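Local coordinates for SusD superfamily protein (PDB 3HDX) that probably binds polysaccharides at the outer membrane of Bacteroides thetaiotaomicron as part of carbohydrate metabolism, at residues L156-K160 against I206-Q210; L170-Y174 against H226-N231; Y200-A204 against Y219-I223; L368-E372 against I416-R420. All blocks are in the same frame, centred on the assembly; numbering follows the deposited sequence. Where two conformers were deposited one is given.

Contact 1: L156-K160 against I206-Q210; sequences LSYAK and ICAWQ. With EDO (1,2-ethanediol), chain D.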
loop_
_atom_site.group_PDB
_atom_site.type_symbol
_atom_site.label_atom_id
_atom_site.label_comp_id
_atom_site.label_asym_id
_atom_site.label_seq_id
_atom_site.Cartn_x
_atom_site.Cartn_y
_atom_site.Cartn_z
ATOM N N LEU A 156 -1.610 6.510 -15.639
ATOM C CA LEU A 156 -0.617 5.485 -15.283
ATOM C C LEU A 156 0.608 5.571 -16.184
ATOM O O LEU A 156 1.735 5.343 -15.730
ATOM C CB LEU A 156 -1.276 4.101 -15.305
ATOM C CG LEU A 156 -2.338 3.907 -14.217
ATOM C CD1 LEU A 156 -2.940 2.496 -14.330
ATOM C CD2 LEU A 156 -1.787 4.145 -12.797
ATOM N N SER A 157 0.429 5.897 -17.466
ATOM C CA SER A 157 1.601 6.074 -18.341
ATOM C C SER A 157 2.483 7.246 -17.867
ATOM O O SER A 157 3.716 7.156 -17.899
ATOM C CB SER A 157 1.201 6.339 -19.798
ATOM O OG SER A 157 0.620 5.212 -20.381
ATOM N N TYR A 158 1.856 8.306 -17.384
ATOM C CA TYR A 158 2.597 9.426 -16.786
ATOM C C TYR A 158 3.345 8.936 -15.528
ATOM O O TYR A 158 4.575 9.173 -15.390
ATOM C CB TYR A 158 1.632 10.588 -16.435
ATOM C CG TYR A 158 2.239 11.695 -15.608
ATOM C CD1 TYR A 158 3.017 12.676 -16.193
ATOM C CD2 TYR A 158 2.038 11.737 -14.233
ATOM C CE1 TYR A 158 3.536 13.714 -15.463
ATOM C CE2 TYR A 158 2.532 12.771 -13.484
ATOM C CZ TYR A 158 3.308 13.755 -14.097
ATOM O OH TYR A 158 3.819 14.771 -13.342
ATOM N N ALA A 159 2.635 8.219 -14.653
ATOM C CA ALA A 159 3.239 7.719 -13.409
ATOM C C ALA A 159 4.450 6.802 -13.679
ATOM O O ALA A 159 5.492 6.938 -13.039
ATOM C CB ALA A 159 2.226 7.088 -12.513
ATOM N N LYS A 160 4.311 5.924 -14.672
ATOM C CA LYS A 160 5.400 4.989 -15.025
ATOM C C LYS A 160 6.641 5.750 -15.513
ATOM O O LYS A 160 7.751 5.475 -15.076
ATOM C CB LYS A 160 4.958 3.959 -16.084
ATOM C CG LYS A 160 4.029 2.842 -15.561
ATOM C CD LYS A 160 3.687 1.795 -16.630
ATOM C CE LYS A 160 2.777 2.374 -17.717
ATOM N NZ LYS A 160 2.415 1.430 -18.846
ATOM N N ILE A 206 1.881 -0.975 -10.728
ATOM C CA ILE A 206 1.158 -0.300 -11.805
ATOM C C ILE A 206 1.003 -1.300 -12.955
ATOM O O ILE A 206 -0.096 -1.493 -13.490
ATOM C CB ILE A 206 1.903 0.934 -12.351
ATOM C CG1 ILE A 206 1.904 2.068 -11.314
ATOM C CG2 ILE A 206 1.261 1.410 -13.673
ATOM C CD1 ILE A 206 2.946 3.212 -11.570
ATOM N N CYS A 207 2.110 -1.952 -13.308
ATOM C CA CYS A 207 2.071 -2.909 -14.421
ATOM C C CYS A 207 1.102 -4.053 -14.161
ATOM O O CYS A 207 0.322 -4.418 -15.036
ATOM C CB CYS A 207 3.481 -3.408 -14.775
ATOM S SG CYS A 207 4.562 -2.097 -15.407
ATOM N N ALA A 208 1.140 -4.635 -12.970
ATOM C CA ALA A 208 0.208 -5.709 -12.661
ATOM C C ALA A 208 -1.263 -5.237 -12.727
ATOM O O ALA A 208 -2.119 -5.953 -13.235
ATOM C CB ALA A 208 0.494 -6.308 -11.250
ATOM N N TRP A 209 -1.519 -4.036 -12.207
ATOM C CA TRP A 209 -2.878 -3.423 -12.217
ATOM C C TRP A 209 -3.412 -3.228 -13.633
ATOM O O TRP A 209 -4.616 -3.312 -13.859
ATOM C CB TRP A 209 -2.888 -2.119 -11.435
ATOM C CG TRP A 209 -4.230 -1.491 -11.193
ATOM C CD1 TRP A 209 -4.682 -0.306 -11.681
ATOM C CD2 TRP A 209 -5.240 -1.983 -10.322
ATOM N NE1 TRP A 209 -5.954 -0.045 -11.196
ATOM C CE2 TRP A 209 -6.306 -1.072 -10.355
ATOM C CE3 TRP A 209 -5.377 -3.153 -9.566
ATOM C CZ2 TRP A 209 -7.451 -1.251 -9.598
ATOM C CZ3 TRP A 209 -6.541 -3.325 -8.798
ATOM C CH2 TRP A 209 -7.568 -2.397 -8.859
ATOM N N GLN A 210 -2.486 -2.995 -14.586
ATOM C CA GLN A 210 -2.797 -2.843 -16.011
ATOM C C GLN A 210 -2.789 -4.151 -16.788
ATOM O O GLN A 210 -3.040 -4.147 -17.993
ATOM C CB GLN A 210 -1.781 -1.902 -16.672
ATOM C CG GLN A 210 -1.794 -0.532 -16.135
ATOM C CD GLN A 210 -0.836 0.330 -16.938
ATOM O OE1 GLN A 210 0.375 0.054 -16.998
ATOM N NE2 GLN A 210 -1.390 1.313 -17.625
HETATM C C1 EDO D . -8.455 -2.110 -12.938
HETATM O O1 EDO D . -7.592 -3.240 -12.714
HETATM C C2 EDO D . -9.609 -2.578 -13.802
HETATM O O2 EDO D . -9.097 -3.129 -15.032
HETATM O O HOH W 1 -0.166 2.823 -19.371
#

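Contact 2: L170-Y174 against H226-N231; sequences LPYQY and HASEIN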
loop_
_atom_site.group_PDB
_atom_site.type_symbol
_atom_site.label_atom_id
_atom_site.label_comp_id
_atom_site.label_asym_id
_atom_site.label_seq_id
_atom_site.Cartn_x
_atom_site.Cartn_y
_atom_site.Cartn_z
ATOM N N LEU A 170 17.388 8.003 -7.643
ATOM C CA LEU A 170 17.118 7.451 -6.321
ATOM C C LEU A 170 18.194 6.432 -5.967
ATOM O O LEU A 170 18.412 5.502 -6.750
ATOM C CB LEU A 170 15.770 6.727 -6.250
ATOM C CG LEU A 170 14.514 7.585 -6.319
ATOM C CD1 LEU A 170 13.292 6.666 -6.686
ATOM C CD2 LEU A 170 14.324 8.377 -5.012
ATOM N N PRO A 171 18.859 6.625 -4.818
ATOM C CA PRO A 171 19.822 5.631 -4.384
ATOM C C PRO A 171 19.126 4.466 -3.656
ATOM O O PRO A 171 17.922 4.510 -3.369
ATOM C CB PRO A 171 20.708 6.434 -3.424
ATOM C CG PRO A 171 19.697 7.307 -2.711
ATOM C CD PRO A 171 18.678 7.680 -3.799
ATOM N N TYR A 172 19.877 3.398 -3.433
ATOM C CA TYR A 172 19.433 2.287 -2.574
ATOM C C TYR A 172 19.414 2.752 -1.104
ATOM O O TYR A 172 18.450 2.480 -0.385
ATOM C CB TYR A 172 20.293 1.057 -2.744
ATOM C CG TYR A 172 20.151 0.442 -4.107
ATOM C CD1 TYR A 172 18.953 -0.151 -4.488
ATOM C CD2 TYR A 172 21.211 0.380 -5.015
ATOM C CE1 TYR A 172 18.800 -0.741 -5.713
ATOM C CE2 TYR A 172 21.050 -0.220 -6.249
ATOM C CZ TYR A 172 19.831 -0.792 -6.602
ATOM O OH TYR A 172 19.661 -1.402 -7.834
ATOM N N GLN A 173 20.503 3.424 -0.680
ATOM C CA GLN A 173 20.633 3.982 0.674
ATOM C C GLN A 173 21.132 5.412 0.576
ATOM O O GLN A 173 21.851 5.758 -0.384
ATOM C CB GLN A 173 21.545 3.114 1.540
ATOM C CG GLN A 173 20.938 1.748 1.778
ATOM C CD GLN A 173 21.598 0.947 2.851
ATOM O OE1 GLN A 173 21.874 1.444 3.926
ATOM N NE2 GLN A 173 21.799 -0.336 2.592
ATOM N N TYR A 174 20.787 6.208 1.579
ATOM C CA TYR A 174 21.083 7.649 1.595
ATOM C C TYR A 174 22.232 8.007 2.520
ATOM O O TYR A 174 22.163 7.755 3.699
ATOM C CB TYR A 174 19.846 8.418 2.026
ATOM C CG TYR A 174 18.753 8.438 0.976
ATOM C CD1 TYR A 174 17.802 7.435 0.885
ATOM C CD2 TYR A 174 18.679 9.493 0.056
ATOM C CE1 TYR A 174 16.809 7.487 -0.114
ATOM C CE2 TYR A 174 17.712 9.542 -0.924
ATOM C CZ TYR A 174 16.761 8.529 -0.988
ATOM O OH TYR A 174 15.807 8.622 -1.972
ATOM N N HIS A 226 17.815 -7.340 -5.891
ATOM C CA HIS A 226 18.588 -6.274 -5.272
ATOM C C HIS A 226 18.185 -5.951 -3.842
ATOM O O HIS A 226 18.642 -4.937 -3.295
ATOM C CB HIS A 226 18.489 -5.022 -6.143
ATOM C CG HIS A 226 19.143 -5.195 -7.469
ATOM N ND1 HIS A 226 18.521 -5.830 -8.510
ATOM C CD2 HIS A 226 20.416 -4.950 -7.870
ATOM C CE1 HIS A 226 19.344 -5.861 -9.546
ATOM N NE2 HIS A 226 20.502 -5.328 -9.185
ATOM N N ALA A 227 17.391 -6.825 -3.215
ATOM C CA ALA A 227 16.854 -6.537 -1.873
ATOM C C ALA A 227 17.961 -6.215 -0.853
ATOM O O ALA A 227 17.791 -5.351 0.014
ATOM C CB ALA A 227 16.016 -7.725 -1.383
ATOM N N SER A 228 19.080 -6.938 -0.946
ATOM C CA SER A 228 20.191 -6.699 0.014
ATOM C C SER A 228 20.721 -5.269 -0.057
ATOM O O SER A 228 21.218 -4.749 0.955
ATOM C CB SER A 228 21.344 -7.701 -0.151
ATOM O OG SER A 228 21.991 -7.499 -1.376
ATOM N N GLU A 229 20.569 -4.599 -1.200
ATOM C CA GLU A 229 21.090 -3.223 -1.346
ATOM C C GLU A 229 20.384 -2.226 -0.436
ATOM O O GLU A 229 20.960 -1.205 -0.086
ATOM C CB GLU A 229 20.975 -2.738 -2.789
ATOM C CG GLU A 229 21.721 -3.561 -3.826
ATOM C CD GLU A 229 23.206 -3.292 -3.862
ATOM O OE1 GLU A 229 23.685 -2.427 -3.064
ATOM O OE2 GLU A 229 23.873 -3.982 -4.696
ATOM N N ILE A 230 19.116 -2.501 -0.107
ATOM C CA ILE A 230 18.326 -1.655 0.789
ATOM C C ILE A 230 18.134 -2.298 2.167
ATOM O O ILE A 230 17.399 -1.772 3.016
ATOM C CB ILE A 230 16.961 -1.302 0.157
ATOM C CG1 ILE A 230 16.042 -2.533 0.017
ATOM C CG2 ILE A 230 17.129 -0.631 -1.217
ATOM C CD1 ILE A 230 14.592 -2.163 -0.290
ATOM N N ASN A 231 18.789 -3.449 2.377
ATOM C CA ASN A 231 18.653 -4.227 3.599
ATOM C C ASN A 231 17.212 -4.741 3.838
ATOM O O ASN A 231 16.727 -4.720 4.962
ATOM C CB ASN A 231 19.179 -3.460 4.825
ATOM C CG ASN A 231 19.432 -4.371 6.017
ATOM O OD1 ASN A 231 19.882 -5.514 5.858
ATOM N ND2 ASN A 231 19.166 -3.859 7.213
#

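Contact 3: Y200-A204 against Y219-I223; sequences YSVLA and YSAFI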
loop_
_atom_site.group_PDB
_atom_site.type_symbol
_atom_site.label_atom_id
_atom_site.label_comp_id
_atom_site.label_asym_id
_atom_site.label_seq_id
_atom_site.Cartn_x
_atom_site.Cartn_y
_atom_site.Cartn_z
ATOM N N TYR A 200 10.702 1.022 -7.971
ATOM C CA TYR A 200 10.454 -0.221 -8.730
ATOM C C TYR A 200 9.200 -0.964 -8.266
ATOM O O TYR A 200 8.513 -1.566 -9.093
ATOM C CB TYR A 200 11.669 -1.154 -8.744
ATOM C CG TYR A 200 12.734 -0.814 -9.767
ATOM C CD1 TYR A 200 12.503 -1.019 -11.112
ATOM C CD2 TYR A 200 13.954 -0.280 -9.390
ATOM C CE1 TYR A 200 13.472 -0.731 -12.068
ATOM C CE2 TYR A 200 14.958 -0.025 -10.339
ATOM C CZ TYR A 200 14.713 -0.228 -11.664
ATOM O OH TYR A 200 15.649 0.045 -12.616
ATOM N N SER A 201 8.911 -0.913 -6.974
ATOM C CA SER A 201 7.736 -1.600 -6.423
ATOM C C SER A 201 6.451 -0.971 -6.938
ATOM O O SER A 201 5.491 -1.698 -7.234
ATOM C CB SER A 201 7.751 -1.671 -4.878
ATOM O OG SER A 201 7.356 -0.464 -4.254
ATOM N N VAL A 202 6.443 0.359 -7.067
ATOM C CA VAL A 202 5.282 1.055 -7.614
ATOM C C VAL A 202 5.142 0.649 -9.082
ATOM O O VAL A 202 4.024 0.406 -9.541
ATOM C CB VAL A 202 5.327 2.596 -7.370
ATOM C CG1 VAL A 202 4.046 3.249 -7.911
ATOM C CG2 VAL A 202 5.513 2.902 -5.890
ATOM N N LEU A 203 6.250 0.669 -9.843
ATOM C CA LEU A 203 6.218 0.215 -11.258
ATOM C C LEU A 203 5.648 -1.186 -11.384
ATOM O O LEU A 203 4.771 -1.428 -12.207
ATOM C CB LEU A 203 7.608 0.271 -11.923
ATOM C CG LEU A 203 8.104 1.659 -12.326
ATOM C CD1 LEU A 203 9.555 1.521 -12.756
ATOM C CD2 LEU A 203 7.278 2.184 -13.488
ATOM N N ALA A 204 6.148 -2.105 -10.558
ATOM C CA ALA A 204 5.671 -3.487 -10.617
ATOM C C ALA A 204 4.148 -3.567 -10.434
ATOM O O ALA A 204 3.463 -4.265 -11.164
ATOM C CB ALA A 204 6.388 -4.378 -9.561
ATOM N N TYR A 219 10.202 -6.195 -13.149
ATOM C CA TYR A 219 10.401 -5.287 -12.035
ATOM C C TYR A 219 10.400 -5.990 -10.685
ATOM O O TYR A 219 11.213 -5.668 -9.819
ATOM C CB TYR A 219 9.368 -4.143 -12.042
ATOM C CG TYR A 219 9.470 -3.212 -13.235
ATOM C CD1 TYR A 219 10.706 -2.708 -13.658
ATOM C CD2 TYR A 219 8.328 -2.786 -13.910
ATOM C CE1 TYR A 219 10.783 -1.838 -14.749
ATOM C CE2 TYR A 219 8.403 -1.909 -14.968
ATOM C CZ TYR A 219 9.633 -1.451 -15.393
ATOM O OH TYR A 219 9.721 -0.545 -16.446
ATOM N N SER A 220 9.494 -6.951 -10.486
ATOM C CA SER A 220 9.467 -7.720 -9.234
ATOM C C SER A 220 10.791 -8.483 -9.078
ATOM O O SER A 220 11.380 -8.542 -7.986
ATOM C CB SER A 220 8.278 -8.695 -9.225
ATOM O OG SER A 220 7.033 -8.022 -9.279
ATOM N N ALA A 221 11.260 -9.075 -10.180
ATOM C CA ALA A 221 12.554 -9.793 -10.194
ATOM C C ALA A 221 13.695 -8.861 -9.793
ATOM O O ALA A 221 14.529 -9.190 -8.967
ATOM C CB ALA A 221 12.815 -10.426 -11.579
ATOM N N PHE A 222 13.678 -7.652 -10.318
ATOM C CA PHE A 222 14.744 -6.696 -10.040
ATOM C C PHE A 222 14.779 -6.386 -8.540
ATOM O O PHE A 222 15.832 -6.337 -7.912
ATOM C CB PHE A 222 14.578 -5.410 -10.857
ATOM C CG PHE A 222 15.750 -4.506 -10.778
ATOM C CD1 PHE A 222 16.794 -4.650 -11.689
ATOM C CD2 PHE A 222 15.854 -3.555 -9.780
ATOM C CE1 PHE A 222 17.946 -3.834 -11.597
ATOM C CE2 PHE A 222 17.007 -2.758 -9.637
ATOM C CZ PHE A 222 18.049 -2.887 -10.581
ATOM N N ILE A 223 13.603 -6.178 -7.966
ATOM C CA ILE A 223 13.491 -5.916 -6.538
ATOM C C ILE A 223 14.045 -7.051 -5.672
ATOM O O ILE A 223 14.854 -6.837 -4.767
ATOM C CB ILE A 223 12.017 -5.595 -6.134
ATOM C CG1 ILE A 223 11.534 -4.316 -6.813
ATOM C CG2 ILE A 223 11.894 -5.459 -4.618
ATOM C CD1 ILE A 223 9.996 -4.237 -6.891
#

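Contact 4: L368-E372 against I416-R420; sequences LLRAE and IFEER. With EDO (1,2-ethanediol), chain E.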
loop_
_atom_site.group_PDB
_atom_site.type_symbol
_atom_site.label_atom_id
_atom_site.label_comp_id
_atom_site.label_asym_id
_atom_site.label_seq_id
_atom_site.Cartn_x
_atom_site.Cartn_y
_atom_site.Cartn_z
ATOM N N LEU A 368 5.149 -12.770 -4.082
ATOM C CA LEU A 368 3.843 -13.334 -4.508
ATOM C C LEU A 368 3.395 -12.670 -5.806
ATOM O O LEU A 368 2.798 -13.324 -6.653
ATOM C CB LEU A 368 2.760 -13.246 -3.400
ATOM C CG LEU A 368 3.036 -14.120 -2.179
ATOM C CD1 LEU A 368 2.129 -13.728 -0.968
ATOM C CD2 LEU A 368 2.923 -15.638 -2.529
ATOM N N LEU A 369 3.719 -11.386 -5.994
ATOM C CA LEU A 369 3.388 -10.668 -7.250
ATOM C C LEU A 369 4.113 -11.330 -8.401
ATOM O O LEU A 369 3.559 -11.479 -9.496
ATOM C CB LEU A 369 3.725 -9.163 -7.115
ATOM C CG LEU A 369 3.213 -8.333 -8.298
ATOM C CD1 LEU A 369 1.653 -8.281 -8.335
ATOM C CD2 LEU A 369 3.852 -6.911 -8.244
ATOM N N ARG A 370 5.382 -11.647 -8.180
ATOM C CA ARG A 370 6.164 -12.347 -9.191
ATOM C C ARG A 370 5.506 -13.689 -9.575
ATOM O O ARG A 370 5.468 -14.023 -10.755
ATOM C CB ARG A 370 7.617 -12.544 -8.744
ATOM C CG ARG A 370 8.487 -12.994 -9.879
ATOM C CD ARG A 370 9.879 -13.176 -9.420
ATOM N NE ARG A 370 10.778 -13.458 -10.516
ATOM C CZ ARG A 370 12.092 -13.565 -10.345
ATOM N NH1 ARG A 370 12.660 -13.366 -9.136
ATOM N NH2 ARG A 370 12.844 -13.803 -11.413
ATOM N N ALA A 371 5.059 -14.449 -8.575
ATOM C CA ALA A 371 4.323 -15.709 -8.826
ATOM C C ALA A 371 3.070 -15.475 -9.682
ATOM O O ALA A 371 2.840 -16.166 -10.672
ATOM C CB ALA A 371 4.012 -16.431 -7.516
ATOM N N GLU A 372 2.275 -14.482 -9.311
ATOM C CA GLU A 372 1.097 -14.097 -10.070
ATOM C C GLU A 372 1.471 -13.787 -11.530
ATOM O O GLU A 372 0.822 -14.300 -12.454
ATOM C CB GLU A 372 0.458 -12.883 -9.383
ATOM C CG GLU A 372 -0.651 -12.125 -10.104
ATOM C CD GLU A 372 -1.088 -10.871 -9.345
ATOM O OE1 GLU A 372 -0.859 -10.770 -8.101
ATOM O OE2 GLU A 372 -1.684 -10.000 -10.006
ATOM N N ILE A 416 -2.220 -18.684 -5.158
ATOM C CA ILE A 416 -1.348 -17.516 -4.953
ATOM C C ILE A 416 -2.164 -16.383 -4.311
ATOM O O ILE A 416 -1.687 -15.752 -3.352
ATOM C CB ILE A 416 -0.704 -17.028 -6.253
ATOM C CG1 ILE A 416 0.304 -18.080 -6.780
ATOM C CG2 ILE A 416 0.031 -15.685 -6.051
ATOM C CD1 ILE A 416 0.728 -17.940 -8.208
ATOM N N PHE A 417 -3.385 -16.141 -4.823
ATOM C CA PHE A 417 -4.251 -15.131 -4.180
ATOM C C PHE A 417 -4.697 -15.502 -2.755
ATOM O O PHE A 417 -4.810 -14.618 -1.927
ATOM C CB PHE A 417 -5.392 -14.719 -5.086
ATOM C CG PHE A 417 -4.941 -13.777 -6.138
ATOM C CD1 PHE A 417 -4.714 -12.438 -5.819
ATOM C CD2 PHE A 417 -4.683 -14.198 -7.439
ATOM C CE1 PHE A 417 -4.274 -11.538 -6.791
ATOM C CE2 PHE A 417 -4.248 -13.307 -8.380
ATOM C CZ PHE A 417 -4.021 -11.989 -8.068
ATOM N N GLU A 418 -4.882 -16.794 -2.451
ATOM C CA GLU A 418 -5.185 -17.185 -1.068
ATOM C C GLU A 418 -3.970 -16.961 -0.177
ATOM O O GLU A 418 -4.122 -16.616 0.981
ATOM C CB GLU A 418 -5.633 -18.648 -0.977
ATOM C CG GLU A 418 -6.949 -18.902 -1.667
ATOM C CD GLU A 418 -8.096 -18.004 -1.204
ATOM O OE1 GLU A 418 -8.254 -17.834 0.004
ATOM O OE2 GLU A 418 -8.840 -17.479 -2.079
ATOM N N GLU A 419 -2.767 -17.197 -0.713
ATOM C CA GLU A 419 -1.550 -16.921 0.066
ATOM C C GLU A 419 -1.415 -15.414 0.348
ATOM O O GLU A 419 -1.034 -14.996 1.456
ATOM C CB GLU A 419 -0.297 -17.518 -0.573
ATOM C CG GLU A 419 0.909 -17.557 0.414
ATOM C CD GLU A 419 0.713 -18.464 1.616
ATOM O OE1 GLU A 419 -0.083 -19.431 1.565
ATOM O OE2 GLU A 419 1.415 -18.234 2.620
ATOM N N ARG A 420 -1.672 -14.582 -0.659
ATOM C CA ARG A 420 -1.699 -13.137 -0.423
ATOM C C ARG A 420 -2.756 -12.755 0.641
ATOM O O ARG A 420 -2.552 -11.859 1.467
ATOM C CB ARG A 420 -1.995 -12.397 -1.730
ATOM C CG ARG A 420 -0.896 -12.487 -2.746
ATOM C CD ARG A 420 -1.148 -11.665 -4.024
ATOM N NE ARG A 420 -1.212 -10.214 -3.763
ATOM C CZ ARG A 420 -0.168 -9.399 -3.681
ATOM N NH1 ARG A 420 1.082 -9.797 -3.971
ATOM N NH2 ARG A 420 -0.378 -8.131 -3.380
HETATM C C1 EDO E . -11.131 -15.480 -3.512
HETATM O O1 EDO E . -10.170 -15.165 -2.484
HETATM C C2 EDO E . -12.437 -15.914 -2.897
HETATM O O2 EDO E . -12.952 -14.827 -2.126
#

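Contact 1: L156-K160 against I206-Q210
A mostly buried helix-to-helix contact, edged by a small polar network, joins helix 152-169 to the C-terminal end of helix 196-209 in the largely helical, TPR-related body of this SusD-family protein. Its apolar part centres on Ile-206. The branched side chain spreads between the helices, placing CG2 4.0 Å from CB of Leu-156 and CD1 4.1 Å from CB of Ala-159, whose single methyl leaves room for it. Leu-156 also reaches Trp-209: its CD1 lies 4.2 Å from CD1 of the indole, at the edge of the ring. Lys-160 is the link between the apolar and polar parts, since its CG packs 3.6 Å from CG2 of Ile-206 while its chain, bent at chi3 (-69°), carries NZ to a 3.1 Å hydrogen bond with OE1 of Gln-210. A water completes the edge, accepting from NZ of Lys-160 (3.0 Å) and NE2 of Gln-210 (2.6 Å) and lying 2.7 Å from OG of Ser-157. Phe-123 and Val-126 of helix 104-129 cover Ile-206 and Leu-156. Aliphatic shape thus fills the interior, whereas the long amphipathic chains of Lys-160 and Gln-210 contribute carbon to the packing and keep their polar ends solvated or paired.

Contact 2: L170-Y174 against H226-N231
A loop and a turn of the SusD-type helical fold meet here near the surface: residues 170-174 follow helix 152-169, and residues 226-231 follow helix 213-226. The second segment is wound tightly by backbone bonds from Glu-229 N to His-226 O, Ile-230 N to Ala-227 O and Asn-231 N to Ser-228 O; His-226 and Glu-229 point toward 170-174, Ala-227 and Ser-228 away. Packing is dominated by Tyr-172, the residue most covered by this contact. A methylene of Glu-229 sits over one face of its ring, a CH-pi contact with CB 3.8 Å from the centroid and 20° off the normal. Ile-230 approaches the ring edge instead, with CG2 3.8 Å from CD1 of Tyr-172. At the far end of the tyrosine, OH comes within 3.6 Å of CD2 of His-226, whose own ring stacks on Phe-222. A flat, broad side chain suits this place because it can touch three residues of one turn at once; Leu-197 beneath also meets Tyr-172, His-226 and Ile-230, anchoring both segments to helix 196-209. The polar part depends on Gln-173, long enough to cross the gap and bearing both a donor and an acceptor. Its OE1 pairs with Gln-190, which also binds Asn-231 ND2, while its NE2 donates to Glu-229 O at 2.9 Å with a nearly straight angle of 172°.

Contact 3: Y200-A204 against Y219-I223
The helices 196-209 and 213-226 form an antiparallel helical hairpin, consistent with the TPR-like units of the SusD fold, and this contact is its interior face. The segment axes approach to 8.8 Å with their directions 153° apart. Ala-204 makes such closeness possible: its side chain is a lone methyl, so the CA atoms of Ala-204 and Tyr-219 come within 5.3 Å, and its CB touches both CB of Tyr-219 (3.9 Å) and OG of Ser-220 (3.7 Å), a hydroxyl hydrogen-bonded to O of Ala-216 in its own helix. Tyr-219 is the bump that fits the low ground beside this alanine. Its ring lies across Leu-203, whose CB stands 4.0 Å from the centroid in a CH-pi contact, and its CD1 reaches 3.5 Å from CD1 of Tyr-200. In the other direction, Tyr-200 pushes between Tyr-219 and Phe-222; the three rings form an aromatic cluster, with the Tyr-200 and Phe-222 centroids 4.5 Å apart and their planes inclined at 33°. Neighbouring surfaces close over the hairpin: Ile-167 of helix 152-169 meets Tyr-200 and Leu-203, and Leu-369 of helix 363-376 covers Ala-204 and Ser-220. Beta-branched Ile-223 fills the remaining hollow, and its CD1 settles against the opposing backbone, 3.6 Å from C of Tyr-200 and 3.5 Å from N of Ser-201.

Contact 4: L368-E372 against I416-R420
Antiparallel helix packing in the C-terminal helical part of the SusD fold brings helix 363-376 beside helix 409-423, the segment axes 10.0 Å apart and their directions at 162°. Leu-368, the residue with most surface covered, enters between successive turns of the partner helix. Its CD1 lies 3.7 Å from CG of Arg-420 and its CD2 4.0 Å from CG of Glu-419, so a leucine is received by the aliphatic portions of two charged residues; Ile-390 of helix 380-391 closes over it. Ile-416 is its counterpart. Its CD1 packs 3.7 Å from CB of Ala-371, where a small residue admits it, and its CG2 rests 3.7 Å from O of Leu-368. Arg-420 is buried yet well satisfied: it forms salt bridges with Asp-365 and Asp-433 and a cation-pi contact with Trp-429. Glu-372 lies near it, but OE1 of Glu-372 and NE of Arg-420 are 4.4 Å apart, beyond a salt bridge, and Glu-372 instead pairs with Arg-436 and Tyr-213. The carbon stems thus pack between the helices while these charges find partners on helices 363-376 and 430-441. Phe-417 borders this charged zone, its CZ 3.4 Å from CD of Glu-372.

From the N terminus, contact 1 opens first on helix 152-169, and contact 2 opens in the loop just after it. Helix 196-209 then opens contact 3 and, a few residues later, closes contact 1. Contact 3 closes next, with 14 mostly helical residues between its segments, on helix 213-226, and contact 2 closes beyond that helix. Contact 1 therefore crosses both contacts 2 and 3, whereas contact 3 is nested within contact 2. Contact 4 follows in series, closing a separate 43-residue loop. Contact 3 touches each of the others; through Leu-369, contact 4 also meets Ala-208 of contact 1, joining the two helical regions.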